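Protease LasA (Pseudomonas aeruginosa, PDB 3IT5) cleaves after Gly-Gly, preferably before Ala or Gly, as a secreted zinc metalloendopeptidase, breaking the pentaglycine cross-links of staphylococcal cell walls and helping to degrade host elastin. Local coordinates at residues A[8-13]-A[119-124]; A[33-38]-A[156-161]; A[65-70]-A[97-102]; A[123-128]-A[135-140]. One frame throughout, in Å; residues are numbered along the deposited sequence.

Interaction 1. Residues A[8-13]-A[119-124]; sequences QLPWRQ and PHLHFS. With ZN (zinc ion), chain E.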
# COMPACT_ATOMS: atom_id res chain seq x y z
N GLN A 8 4.56 8.61 -0.51
CA GLN A 8 3.21 8.97 -0.10
C GLN A 8 2.39 7.68 -0.01
O GLN A 8 2.88 6.60 -0.36
CB GLN A 8 2.57 9.93 -1.12
CG GLN A 8 2.43 9.34 -2.53
CD GLN A 8 1.29 9.94 -3.33
OE1 GLN A 8 0.31 9.25 -3.63
NE2 GLN A 8 1.40 11.21 -3.68
N LEU A 9 1.14 7.78 0.45
CA LEU A 9 0.22 6.64 0.48
C LEU A 9 -0.21 6.25 -0.94
O LEU A 9 -0.34 7.11 -1.81
CB LEU A 9 -1.00 6.97 1.35
CG LEU A 9 -0.73 7.29 2.82
CD1 LEU A 9 -1.87 8.12 3.43
CD2 LEU A 9 -0.46 6.02 3.64
N PRO A 10 -0.44 4.93 -1.18
CA PRO A 10 -0.71 4.42 -2.54
C PRO A 10 -2.14 4.64 -3.06
O PRO A 10 -2.72 3.74 -3.68
CB PRO A 10 -0.39 2.92 -2.40
CG PRO A 10 -0.71 2.61 -0.99
CD PRO A 10 -0.36 3.84 -0.19
N TRP A 11 -2.70 5.82 -2.80
CA TRP A 11 -3.91 6.27 -3.48
C TRP A 11 -3.80 7.75 -3.83
O TRP A 11 -2.88 8.43 -3.38
CB TRP A 11 -5.18 5.98 -2.67
CG TRP A 11 -5.19 6.49 -1.25
CD1 TRP A 11 -5.58 7.72 -0.83
CD2 TRP A 11 -4.82 5.75 -0.08
NE1 TRP A 11 -5.48 7.81 0.55
CE2 TRP A 11 -5.01 6.61 1.03
CE3 TRP A 11 -4.36 4.45 0.15
CZ2 TRP A 11 -4.75 6.21 2.34
CZ3 TRP A 11 -4.09 4.05 1.46
CH2 TRP A 11 -4.29 4.93 2.54
N ARG A 12 -4.73 8.23 -4.66
CA ARG A 12 -4.70 9.61 -5.15
C ARG A 12 -4.58 10.64 -4.03
O ARG A 12 -5.26 10.54 -3.00
CB ARG A 12 -5.93 9.91 -5.98
CG ARG A 12 -5.96 9.29 -7.36
CD ARG A 12 -7.38 9.33 -7.89
NE ARG A 12 -7.45 9.20 -9.34
CZ ARG A 12 -8.55 9.39 -10.07
NH1 ARG A 12 -9.70 9.72 -9.48
NH2 ARG A 12 -8.51 9.25 -11.39
N GLN A 13 -3.72 11.63 -4.25
CA GLN A 13 -3.58 12.76 -3.35
C GLN A 13 -4.92 13.49 -3.20
O GLN A 13 -5.65 13.66 -4.18
CB GLN A 13 -2.53 13.71 -3.90
CG GLN A 13 -1.78 14.48 -2.85
CD GLN A 13 -0.81 15.47 -3.45
OE1 GLN A 13 0.35 15.13 -3.71
NE2 GLN A 13 -1.27 16.69 -3.70
N PRO A 119 -12.83 -6.66 -1.89
CA PRO A 119 -11.97 -5.70 -2.61
C PRO A 119 -11.08 -4.87 -1.68
O PRO A 119 -11.57 -4.25 -0.73
CB PRO A 119 -12.98 -4.79 -3.32
CG PRO A 119 -14.21 -5.63 -3.46
CD PRO A 119 -14.25 -6.50 -2.24
N HIS A 120 -9.78 -4.87 -1.97
CA HIS A 120 -8.77 -4.06 -1.27
C HIS A 120 -7.44 -4.09 -2.03
O HIS A 120 -7.23 -4.92 -2.91
CB HIS A 120 -8.57 -4.55 0.17
CG HIS A 120 -7.92 -5.89 0.29
ND1 HIS A 120 -8.63 -7.07 0.18
CD2 HIS A 120 -6.63 -6.25 0.50
CE1 HIS A 120 -7.80 -8.09 0.31
NE2 HIS A 120 -6.58 -7.62 0.52
N LEU A 121 -6.55 -3.16 -1.67
CA LEU A 121 -5.17 -3.21 -2.14
C LEU A 121 -4.25 -3.79 -1.05
O LEU A 121 -4.25 -3.31 0.08
CB LEU A 121 -4.68 -1.82 -2.55
CG LEU A 121 -3.16 -1.63 -2.72
CD1 LEU A 121 -2.64 -2.28 -4.00
CD2 LEU A 121 -2.79 -0.15 -2.66
N HIS A 122 -3.49 -4.82 -1.42
CA HIS A 122 -2.40 -5.34 -0.59
C HIS A 122 -1.11 -4.67 -1.05
O HIS A 122 -0.71 -4.80 -2.21
CB HIS A 122 -2.35 -6.87 -0.71
CG HIS A 122 -1.11 -7.50 -0.15
ND1 HIS A 122 -1.01 -7.91 1.17
CD2 HIS A 122 0.06 -7.84 -0.73
CE1 HIS A 122 0.18 -8.45 1.37
NE2 HIS A 122 0.85 -8.41 0.24
N PHE A 123 -0.47 -3.93 -0.14
CA PHE A 123 0.62 -3.01 -0.49
C PHE A 123 1.86 -3.27 0.37
O PHE A 123 1.80 -3.16 1.60
CB PHE A 123 0.09 -1.57 -0.33
CG PHE A 123 1.15 -0.51 -0.30
CD1 PHE A 123 1.78 -0.10 -1.47
CD2 PHE A 123 1.49 0.12 0.90
CE1 PHE A 123 2.75 0.91 -1.44
CE2 PHE A 123 2.46 1.13 0.94
CZ PHE A 123 3.09 1.52 -0.24
N SER A 124 2.98 -3.60 -0.27
CA SER A 124 4.18 -4.07 0.44
C SER A 124 5.44 -3.23 0.22
O SER A 124 5.67 -2.71 -0.87
CB SER A 124 4.49 -5.51 0.03
OG SER A 124 3.34 -6.33 0.12
ZN ZN E . -2.75 -7.84 2.54
O HOH W 1 -4.23 -8.87 1.48

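Interaction 2. Residues A[33-38]-A[156-161]; sequences SSFDAS and RRYYFY. With ZN (zinc ion), chain E.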
# COMPACT_ATOMS: atom_id res chain seq x y z
N SER A 33 5.59 -6.47 6.39
CA SER A 33 5.95 -5.66 5.22
C SER A 33 4.78 -4.95 4.56
O SER A 33 4.99 -4.05 3.75
CB SER A 33 6.60 -6.55 4.17
OG SER A 33 5.66 -7.46 3.65
N SER A 34 3.56 -5.38 4.87
CA SER A 34 2.39 -4.98 4.09
C SER A 34 1.25 -4.42 4.94
O SER A 34 1.11 -4.74 6.12
CB SER A 34 1.86 -6.16 3.27
OG SER A 34 2.90 -6.87 2.60
N PHE A 35 0.44 -3.57 4.32
CA PHE A 35 -0.87 -3.21 4.86
C PHE A 35 -1.88 -3.08 3.73
O PHE A 35 -1.53 -2.75 2.59
CB PHE A 35 -0.82 -1.96 5.75
CG PHE A 35 -0.65 -0.66 5.01
CD1 PHE A 35 -1.76 0.05 4.56
CD2 PHE A 35 0.62 -0.12 4.81
CE1 PHE A 35 -1.61 1.27 3.89
CE2 PHE A 35 0.78 1.09 4.15
CZ PHE A 35 -0.33 1.79 3.69
N ASP A 36 -3.14 -3.37 4.04
CA ASP A 36 -4.20 -3.28 3.06
C ASP A 36 -4.93 -1.95 3.21
O ASP A 36 -4.88 -1.34 4.28
CB ASP A 36 -5.19 -4.44 3.20
CG ASP A 36 -4.51 -5.80 3.14
OD1 ASP A 36 -3.54 -5.96 2.35
OD2 ASP A 36 -4.94 -6.71 3.87
N ALA A 37 -5.58 -1.52 2.14
CA ALA A 37 -6.34 -0.29 2.15
C ALA A 37 -7.46 -0.36 1.12
O ALA A 37 -7.28 -0.88 0.02
CB ALA A 37 -5.44 0.92 1.87
N SER A 38 -8.62 0.15 1.51
CA SER A 38 -9.77 0.21 0.64
C SER A 38 -10.58 1.43 1.04
O SER A 38 -10.69 1.75 2.23
CB SER A 38 -10.62 -1.05 0.79
OG SER A 38 -11.72 -1.04 -0.09
N ARG A 156 -3.58 1.17 19.86
CA ARG A 156 -2.51 1.34 20.84
C ARG A 156 -1.18 0.77 20.34
O ARG A 156 -0.11 1.25 20.73
CB ARG A 156 -2.91 0.71 22.17
CG ARG A 156 -3.83 1.59 23.01
CD ARG A 156 -4.85 0.79 23.81
NE ARG A 156 -4.26 -0.02 24.87
CZ ARG A 156 -4.37 -1.34 24.97
NH1 ARG A 156 -5.05 -2.03 24.07
NH2 ARG A 156 -3.80 -1.98 25.98
N ARG A 157 -1.24 -0.25 19.48
CA ARG A 157 -0.04 -0.91 18.96
C ARG A 157 0.21 -0.62 17.48
O ARG A 157 1.36 -0.43 17.07
CB ARG A 157 -0.12 -2.43 19.17
CG ARG A 157 -0.40 -2.85 20.60
CD ARG A 157 -0.46 -4.36 20.71
NE ARG A 157 -1.45 -4.77 21.70
CZ ARG A 157 -2.58 -5.41 21.41
NH1 ARG A 157 -2.86 -5.75 20.16
NH2 ARG A 157 -3.42 -5.73 22.39
N TYR A 158 -0.86 -0.60 16.70
CA TYR A 158 -0.78 -0.28 15.27
C TYR A 158 -1.39 1.09 15.02
O TYR A 158 -2.55 1.33 15.37
CB TYR A 158 -1.50 -1.34 14.43
CG TYR A 158 -1.47 -1.06 12.94
CD1 TYR A 158 -0.31 -1.23 12.20
CD2 TYR A 158 -2.62 -0.61 12.27
CE1 TYR A 158 -0.27 -0.97 10.84
CE2 TYR A 158 -2.59 -0.35 10.90
CZ TYR A 158 -1.41 -0.53 10.20
OH TYR A 158 -1.36 -0.29 8.85
N TYR A 159 -0.62 1.97 14.40
CA TYR A 159 -1.08 3.33 14.12
C TYR A 159 -0.25 4.04 13.05
O TYR A 159 0.91 3.68 12.79
CB TYR A 159 -1.10 4.17 15.41
CG TYR A 159 0.20 4.16 16.19
CD1 TYR A 159 1.23 5.06 15.89
CD2 TYR A 159 0.41 3.25 17.23
CE1 TYR A 159 2.42 5.05 16.60
CE2 TYR A 159 1.60 3.23 17.94
CZ TYR A 159 2.60 4.13 17.63
OH TYR A 159 3.79 4.11 18.33
N PHE A 160 -0.86 5.04 12.43
CA PHE A 160 -0.17 5.98 11.57
C PHE A 160 -0.03 7.28 12.36
O PHE A 160 -1.04 7.93 12.67
CB PHE A 160 -0.98 6.22 10.29
CG PHE A 160 -1.05 5.03 9.37
CD1 PHE A 160 -0.25 4.96 8.23
CD2 PHE A 160 -1.92 3.97 9.64
CE1 PHE A 160 -0.31 3.86 7.38
CE2 PHE A 160 -1.99 2.86 8.80
CZ PHE A 160 -1.19 2.80 7.67
N TYR A 161 1.20 7.66 12.71
CA TYR A 161 1.41 8.89 13.46
C TYR A 161 1.80 10.05 12.55
O TYR A 161 2.88 10.03 11.94
CB TYR A 161 2.43 8.71 14.60
CG TYR A 161 2.71 9.99 15.37
CD1 TYR A 161 1.79 10.49 16.29
CD2 TYR A 161 3.90 10.70 15.17
CE1 TYR A 161 2.04 11.66 16.99
CE2 TYR A 161 4.16 11.88 15.87
CZ TYR A 161 3.23 12.35 16.78
OH TYR A 161 3.47 13.51 17.48
ZN ZN E . -2.75 -7.84 2.54
O HOH W 1 -4.23 -8.87 1.48

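Interaction 3. Residues A[65-70]-A[97-102]; sequences CQVRVT and TKLGVY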
# COMPACT_ATOMS: atom_id res chain seq x y z
N CYS A 65 -2.77 -8.56 -12.32
CA CYS A 65 -3.20 -8.21 -10.98
C CYS A 65 -2.07 -7.84 -10.01
O CYS A 65 -2.29 -7.73 -8.80
CB CYS A 65 -4.06 -9.34 -10.40
SG CYS A 65 -3.17 -10.73 -9.69
N GLN A 66 -0.86 -7.64 -10.53
CA GLN A 66 0.29 -7.28 -9.69
C GLN A 66 1.30 -6.37 -10.37
O GLN A 66 1.65 -6.57 -11.54
CB GLN A 66 1.00 -8.53 -9.15
CG GLN A 66 1.83 -8.26 -7.90
CD GLN A 66 2.48 -9.50 -7.30
OE1 GLN A 66 2.58 -9.62 -6.07
NE2 GLN A 66 2.94 -10.41 -8.15
N VAL A 67 1.76 -5.37 -9.61
CA VAL A 67 2.68 -4.33 -10.07
C VAL A 67 3.71 -4.03 -8.98
O VAL A 67 3.38 -4.07 -7.79
CB VAL A 67 1.91 -3.01 -10.40
CG1 VAL A 67 2.87 -1.82 -10.58
CG2 VAL A 67 1.05 -3.17 -11.65
N ARG A 68 4.94 -3.75 -9.40
CA ARG A 68 6.00 -3.31 -8.50
C ARG A 68 6.59 -1.99 -9.02
O ARG A 68 6.79 -1.83 -10.23
CB ARG A 68 7.09 -4.40 -8.37
CG ARG A 68 8.36 -4.03 -7.58
CD ARG A 68 8.38 -4.57 -6.14
NE ARG A 68 7.83 -5.92 -6.00
CZ ARG A 68 8.53 -7.05 -6.03
NH1 ARG A 68 9.85 -7.04 -6.20
NH2 ARG A 68 7.90 -8.21 -5.89
N VAL A 69 6.84 -1.05 -8.11
CA VAL A 69 7.52 0.20 -8.47
C VAL A 69 8.87 0.23 -7.75
O VAL A 69 8.93 0.16 -6.52
CB VAL A 69 6.65 1.45 -8.13
CG1 VAL A 69 7.37 2.74 -8.52
CG2 VAL A 69 5.30 1.37 -8.83
N THR A 70 9.94 0.32 -8.53
CA THR A 70 11.29 0.18 -7.99
C THR A 70 12.12 1.45 -8.18
O THR A 70 12.36 1.89 -9.31
CB THR A 70 12.02 -1.02 -8.65
OG1 THR A 70 11.19 -2.19 -8.56
CG2 THR A 70 13.36 -1.28 -7.97
N THR A 97 1.20 8.56 -9.70
CA THR A 97 0.89 8.08 -11.05
C THR A 97 -0.08 6.90 -10.94
O THR A 97 0.25 5.88 -10.34
CB THR A 97 2.15 7.64 -11.84
OG1 THR A 97 3.01 8.76 -12.06
CG2 THR A 97 1.76 7.05 -13.20
N LYS A 98 -1.26 7.04 -11.52
CA LYS A 98 -2.27 5.99 -11.44
C LYS A 98 -1.78 4.70 -12.11
O LYS A 98 -1.46 4.69 -13.30
CB LYS A 98 -3.61 6.44 -12.04
CG LYS A 98 -4.68 5.37 -12.06
CD LYS A 98 -6.05 5.96 -12.38
CE LYS A 98 -7.11 4.87 -12.59
NZ LYS A 98 -8.48 5.46 -12.68
N LEU A 99 -1.72 3.63 -11.32
CA LEU A 99 -1.27 2.32 -11.80
C LEU A 99 -2.43 1.47 -12.30
O LEU A 99 -2.24 0.55 -13.10
CB LEU A 99 -0.54 1.57 -10.68
CG LEU A 99 0.61 2.29 -9.96
CD1 LEU A 99 1.25 1.36 -8.93
CD2 LEU A 99 1.65 2.79 -10.95
N GLY A 100 -3.63 1.78 -11.81
CA GLY A 100 -4.84 1.06 -12.18
C GLY A 100 -5.91 1.20 -11.11
O GLY A 100 -6.15 2.30 -10.59
N VAL A 101 -6.56 0.09 -10.79
CA VAL A 101 -7.55 0.04 -9.71
C VAL A 101 -7.30 -1.21 -8.90
O VAL A 101 -6.62 -2.13 -9.37
CB VAL A 101 -9.01 0.03 -10.26
CG1 VAL A 101 -9.39 1.39 -10.83
CG2 VAL A 101 -9.19 -1.07 -11.31
N TYR A 102 -7.83 -1.27 -7.67
CA TYR A 102 -7.89 -2.55 -6.99
C TYR A 102 -9.09 -3.34 -7.51
O TYR A 102 -10.07 -2.75 -7.98
CB TYR A 102 -7.86 -2.42 -5.45
CG TYR A 102 -8.97 -1.63 -4.79
CD1 TYR A 102 -10.21 -2.22 -4.51
CD2 TYR A 102 -8.77 -0.32 -4.38
CE1 TYR A 102 -11.22 -1.51 -3.87
CE2 TYR A 102 -9.77 0.41 -3.74
CZ TYR A 102 -10.99 -0.19 -3.49
OH TYR A 102 -11.99 0.52 -2.86

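Interaction 4. Residues A[123-128]-A[135-140]; sequences FSLLYN and QGASFG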
# COMPACT_ATOMS: atom_id res chain seq x y z
N PHE A 123 -0.47 -3.93 -0.14
CA PHE A 123 0.62 -3.01 -0.49
C PHE A 123 1.86 -3.27 0.37
O PHE A 123 1.80 -3.16 1.60
CB PHE A 123 0.09 -1.57 -0.33
CG PHE A 123 1.15 -0.51 -0.30
CD1 PHE A 123 1.78 -0.10 -1.47
CD2 PHE A 123 1.49 0.12 0.90
CE1 PHE A 123 2.75 0.91 -1.44
CE2 PHE A 123 2.46 1.13 0.94
CZ PHE A 123 3.09 1.52 -0.24
N SER A 124 2.98 -3.60 -0.27
CA SER A 124 4.18 -4.07 0.44
C SER A 124 5.44 -3.23 0.22
O SER A 124 5.67 -2.71 -0.87
CB SER A 124 4.49 -5.51 0.03
OG SER A 124 3.34 -6.33 0.12
N LEU A 125 6.26 -3.14 1.27
CA LEU A 125 7.53 -2.42 1.23
C LEU A 125 8.70 -3.36 0.99
O LEU A 125 8.88 -4.35 1.71
CB LEU A 125 7.73 -1.62 2.52
CG LEU A 125 8.94 -0.68 2.67
CD1 LEU A 125 8.90 0.48 1.68
CD2 LEU A 125 8.99 -0.15 4.11
N LEU A 126 9.51 -3.04 -0.02
CA LEU A 126 10.68 -3.84 -0.37
C LEU A 126 11.97 -3.02 -0.39
O LEU A 126 11.94 -1.79 -0.34
CB LEU A 126 10.48 -4.52 -1.73
CG LEU A 126 9.41 -5.61 -1.82
CD1 LEU A 126 8.03 -5.00 -2.07
CD2 LEU A 126 9.76 -6.60 -2.92
N TYR A 127 13.09 -3.73 -0.45
CA TYR A 127 14.40 -3.12 -0.58
C TYR A 127 15.33 -4.14 -1.22
O TYR A 127 15.49 -5.25 -0.70
CB TYR A 127 14.94 -2.68 0.78
CG TYR A 127 16.22 -1.87 0.71
CD1 TYR A 127 16.22 -0.58 0.20
CD2 TYR A 127 17.43 -2.41 1.16
CE1 TYR A 127 17.40 0.17 0.14
CE2 TYR A 127 18.61 -1.68 1.10
CZ TYR A 127 18.59 -0.38 0.58
OH TYR A 127 19.75 0.35 0.52
N ASN A 128 15.90 -3.77 -2.36
CA ASN A 128 16.76 -4.66 -3.15
C ASN A 128 16.11 -6.00 -3.54
O ASN A 128 16.79 -7.01 -3.73
CB ASN A 128 18.12 -4.87 -2.47
CG ASN A 128 19.00 -3.63 -2.52
OD1 ASN A 128 18.90 -2.83 -3.45
ND2 ASN A 128 19.86 -3.47 -1.53
N GLN A 135 7.97 -0.96 10.05
CA GLN A 135 8.29 -0.23 11.28
C GLN A 135 9.07 1.05 11.01
O GLN A 135 10.13 1.03 10.38
CB GLN A 135 9.03 -1.13 12.29
CG GLN A 135 9.33 -0.48 13.65
CD GLN A 135 8.08 -0.09 14.44
OE1 GLN A 135 6.96 -0.40 14.05
NE2 GLN A 135 8.29 0.59 15.56
N GLY A 136 8.52 2.17 11.47
CA GLY A 136 9.17 3.48 11.35
C GLY A 136 9.14 4.15 9.99
O GLY A 136 9.61 5.28 9.86
N ALA A 137 8.58 3.48 8.98
CA ALA A 137 8.51 4.03 7.62
C ALA A 137 7.52 5.20 7.51
O ALA A 137 6.45 5.17 8.11
CB ALA A 137 8.17 2.94 6.62
N SER A 138 7.90 6.22 6.74
CA SER A 138 7.01 7.36 6.48
C SER A 138 6.28 7.26 5.14
O SER A 138 6.88 6.90 4.12
CB SER A 138 7.76 8.69 6.56
OG SER A 138 8.08 9.04 7.90
N PHE A 139 5.00 7.58 5.17
CA PHE A 139 4.18 7.72 3.98
C PHE A 139 3.48 9.05 4.12
O PHE A 139 2.53 9.18 4.90
CB PHE A 139 3.17 6.57 3.88
CG PHE A 139 3.80 5.23 3.69
CD1 PHE A 139 4.04 4.39 4.78
CD2 PHE A 139 4.19 4.80 2.42
CE1 PHE A 139 4.64 3.15 4.61
CE2 PHE A 139 4.79 3.55 2.24
CZ PHE A 139 5.01 2.73 3.34
N GLY A 140 3.98 10.05 3.40
CA GLY A 140 3.62 11.44 3.67
C GLY A 140 4.12 11.82 5.05
O GLY A 140 5.23 11.45 5.43

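Interaction 1. Residues A[8-13]-A[119-124]
Pro10 and Phe123 mark the nearest approach of the two backbones, with 7.8 Å between Pro10 CA and Phe123 CA, so the irregular segment 8-13 and the strand beginning at Leu121 meet through side chains alone. The pyrrolidine of Pro10 lies over one face of the Phe123 ring. Its CG sits above the ring centre, 3.6 Å from the Phe123 centroid and only 8° off the normal, a CH-pi contact; Pro10 CB leans to the CD1-CE1 side and Pro10 CD toward CE2 and CZ. With CG anti to the backbone N (chi1 165°), the Phe123 ring is carried out from the strand toward Pro10. Leu121, two residues earlier and on the same side, adds a branched tip, its CD2 lying 3.8 Å from Pro10 CG. The compact, rigid proline thus fills the angle between a methyl group and an aromatic face, while backbone bonds to Ala54 and Val52 hold its loop.

The other side of the strand is polar. His122 ND1 binds zinc at 2.2 Å, with His23 and Asp36 as the other protein ligands, and His122 NE2 is hydrogen-bonded to Asn25. The zinc-bound water lies in the plane of the His120 ring, 2.8 Å from His120 NE2, consistent with the inferred proton-transfer role of His120. His120 and His122 form the His-x-His motif of M23 peptidases. Chemically, alternation divides the strand: dispersion and CH-pi forces seat Leu121 and Phe123 against proline, while His122, between them, and His120, just before, serve metal and water.

Interaction 2. Residues A[33-38]-A[156-161]
Over the centre of one face of the Phe35 ring stands Phe160 CZ, 4.0 Å above the plane, so that the edge of Phe160 is directed into that face. The pair is T-shaped, with centroids of the Phe35 and Phe160 rings 5.4 Å apart and planes at 78°. Tyr158 comes in beside it, crossing Phe35 at about a right angle; its OH approaches Phe35 CB at 3.6 Å and Phe35 CG at 3.9 Å. The hydroxyl also makes a weak hydrogen bond with Asn20 O, which suits tyrosine to a place where a polar tip ends in an apolar setting. Phe35 reaches its partners with CG lying between the backbone N and the carbonyl carbon (chi1 74°), and its flat, wholly apolar ring can receive C-H edges over its face.

The next residue points the other way. Asp36 OD1 binds zinc at 2.0 Å, whereas Asp36 OD2 stays 2.8 Å from the metal, so the carboxylate is bound essentially through one oxygen. An acid suits the metal side of the strand and an aromatic the packed side. Before them, Ser33 and Ser34 both face His23 in a classic beta bulge, and Ser33 OG is hydrogen-bonded to Ser34 OG at 3.0 Å.

Strand 34-38 runs antiparallel between 16-19 and 121-127 in the large curled sheet, and strand 159-162 lies between 142-145 and 168-169 in the four-stranded one. Phe160 also touches Tyr142 and Ile144 there and Pro19 of strand 16-19, so the aromatic group joins the two sheets.

Interaction 3. Residues A[65-70]-A[97-102]
Leu99 pushes one methyl, CD1, against two valines of strand 66-70, lying 3.9 Å from Val67 CG1 and 4.1 Å from Val69 CG2. The valines turn different branches to it. Val67 presents the methyl anti to its own nitrogen (chi1 167°), which leans along the strand toward Val69; Val69 presents the methyl beside its nitrogen, which leans back toward Val67. The two methyls therefore converge, with Val67 CG1 and Val69 CG2 4.4 Å apart, and the leucine tip meets both. Beta-branched valine suits an extended strand and gives a short, stiff surface, while the longer leucine spans the distance from a backbone well removed: Val67 CA and Leu99 CA are 7.9 Å apart.

Next to the leucine, Gly100 adopts backbone angles (phi 156°, psi -136°) at which a side chain would collide with the preceding carbonyl oxygen, so glycine fits. Leu99 and Gly100 both face Val51 and form a classic beta bulge. On the outward side of strand 66-70, Gln66 OE1 and Arg68 NE are hydrogen-bonded to the two ends of the Asn78 side-chain amide, so these polar side chains are paired on the side away from Leu99.

Strand 66-70 pairs antiparallel with 57-63 and 75-83, and 98-102 pairs with 50-52 and 75-83, so the long strand 75-83 is their common neighbour and the sheet curls enough for the valines and leucine to meet inside it. Ile85 touches Val67 and His55 touches Val69. The disulfide from Cys65 to Cys111 ties the start of strand 66-70 to the chain just after helix 106-109.

Interaction 4. Residues A[123-128]-A[135-140]
Between Phe123 and Leu125, which face segment 135-140, Ser124 turns the other way, and its OG is held by hydrogen bonds to both Ser34 OG and Asn25 OD1. A small hydroxyl fits there, while its apolar neighbours make the contact. The rings of Phe123 and Phe139 approach from opposite directions: Phe139 CE2 lies in the plane of the Phe123 ring at its edge, 3.6 Å from both CE2 and CZ of Phe123. The planes are at 68° and the Phe123 and Phe139 centroids 5.6 Å apart. Phe139 also touches Met7 and Leu9. Farther along, two methyls meet, Leu125 CD2 resting 4.1 Å from Ala137 CB, and alanine's short side chain suits a place opposite the longer leucine.

Gly136 and Gly140 flank the pair of contact residues with positive phi, a conformation easy for glycine. The Gln135 amide is hydrogen-bonded to Val146 N and Asn145 OD1, fastening the start of segment 135-140 to the end of strand 142-145 and the residue after it. Dispersion between hydrocarbon surfaces thus joins strand 121-127 of the large sheet to strand 138-139 of the small one.

From the N terminus, segment 8-13 opens interaction 1 and segment 33-38 opens interaction 2. Interaction 3 then closes a short loop between 65-70 and 97-102, nested inside both. Interaction 1 closes at 119-124, before interaction 2 has closed, so these two cross. Interaction 4 starts on the same strand, 121-127, shares Phe123 with interaction 1, and closes at 135-140; it is nested within interaction 2, which closes last at 156-161. Interaction 1 holds the N-terminal loop on the large sheet and interaction 3 packs that sheet's curl, while interactions 2 and 4 bind it to the four-stranded sheet. Interactions 1 and 2 together supply two of the three protein ligands of zinc.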